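Local coordinates for protein putative carboxymuconolactone decarboxylase (Burkholderia xenovorans, PDB 2QEU) that belongs to the carboxymuconolactone decarboxylase family (AhpD-like) and may have peroxiredoxin activity, at residues B[100-103]-B[104-108]. Numbering follows the deposited sequence.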
# COMPACT_ATOMS: atom_id res chain seq x y z
N ASP B 100 26.78 2.86 9.44
CA ASP B 100 26.93 1.78 8.45
C ASP B 100 25.82 0.75 8.51
O ASP B 100 25.33 0.34 7.46
CB ASP B 100 28.26 1.08 8.62
CG ASP B 100 29.45 1.92 8.20
OD1 ASP B 100 29.28 2.90 7.44
OD2 ASP B 100 30.56 1.60 8.65
N GLU B 101 25.47 0.28 9.72
CA GLU B 101 24.39 -0.70 9.89
C GLU B 101 23.03 -0.11 9.46
O GLU B 101 22.21 -0.80 8.89
CB GLU B 101 24.26 -1.17 11.33
CG GLU B 101 25.38 -2.03 11.83
CD GLU B 101 25.25 -2.36 13.30
OE1 GLU B 101 25.05 -1.44 14.14
OE2 GLU B 101 25.28 -3.56 13.60
N LEU B 102 22.82 1.16 9.76
CA LEU B 102 21.60 1.84 9.39
C LEU B 102 21.42 1.77 7.88
O LEU B 102 20.36 1.40 7.37
CB LEU B 102 21.66 3.31 9.83
CG LEU B 102 20.42 4.17 9.52
CD1 LEU B 102 19.23 3.72 10.41
CD2 LEU B 102 20.74 5.66 9.67
N ILE B 103 22.47 2.15 7.16
CA ILE B 103 22.45 2.18 5.72
C ILE B 103 22.19 0.74 5.20
O ILE B 103 21.37 0.55 4.31
CB ILE B 103 23.74 2.80 5.12
CG1 ILE B 103 23.88 4.32 5.46
CG2 ILE B 103 23.80 2.60 3.60
CD1 ILE B 103 25.27 4.87 5.19
N GLU B 104 22.91 -0.24 5.73
CA GLU B 104 22.73 -1.62 5.25
C GLU B 104 21.27 -2.08 5.40
O GLU B 104 20.77 -2.75 4.52
CB GLU B 104 23.70 -2.59 5.95
CG GLU B 104 25.16 -2.37 5.53
CD GLU B 104 26.13 -3.44 6.09
OE1 GLU B 104 25.63 -4.51 6.49
OE2 GLU B 104 27.38 -3.26 6.03
N GLY B 105 20.64 -1.73 6.52
CA GLY B 105 19.27 -2.12 6.78
C GLY B 105 18.29 -1.47 5.85
O GLY B 105 17.38 -2.10 5.31
N ILE B 106 18.44 -0.14 5.71
CA ILE B 106 17.56 0.64 4.86
C ILE B 106 17.58 0.16 3.41
O ILE B 106 16.55 0.10 2.74
CB ILE B 106 17.81 2.16 4.95
CG1 ILE B 106 17.42 2.64 6.33
CG2 ILE B 106 16.99 2.95 3.89
CD1 ILE B 106 17.90 4.10 6.66
N LEU B 107 18.76 -0.13 2.89
CA LEU B 107 18.88 -0.62 1.51
C LEU B 107 18.02 -1.82 1.22
O LEU B 107 17.55 -2.02 0.11
CB LEU B 107 20.34 -0.87 1.17
CG LEU B 107 21.29 0.35 1.15
CD1 LEU B 107 22.76 -0.13 0.99
CD2 LEU B 107 20.87 1.24 -0.06
N LEU B 108 17.84 -2.68 2.23
CA LEU B 108 17.09 -3.94 2.02
C LEU B 108 15.64 -3.65 1.65
O LEU B 108 14.99 -4.43 0.94
CB LEU B 108 17.16 -4.81 3.30
CG LEU B 108 18.56 -5.32 3.66
CD1 LEU B 108 18.60 -5.95 5.08
CD2 LEU B 108 19.21 -6.24 2.63
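I106 sits one turn after L102 in helix 99-113 of this all-helical, AhpD-like fold, and its side chain passes the L102 carbonyl oxygen before meeting the leucine. I106 CB lies 3.6 Å from L102 O, the same oxygen that accepts the hydrogen bond from I106 N at 3.0 Å. I106 CG1 runs beside the backbone N (chi1 -67°), which places it just beyond the carbonyl oxygen, 3.4 Å from L102 O. At the tip, I106 CD1 reaches L102 CG at 3.8 Å, so the two side chains run alongside each other, a methyl against a branch carbon. L102 and I106 both pack on V73 of helix 65-79; on helix 122-137 L102 meets A129, and I106 meets A125 and V126. I103 and L107 repeat the i to i+4 pairing on the side facing a third subunit, whose Y38 and A39 pack against them. The E104 carboxylate accepts hydrogen bonds from the backbone N atoms of K62 and L63 of the second subunit, tying this helix into the hexamer. Nearer the backbone, E104 CG passes 3.3 Å from D100 O, the carbonyl that also receives the bond from E104 N, with an N-H...O angle of 163°.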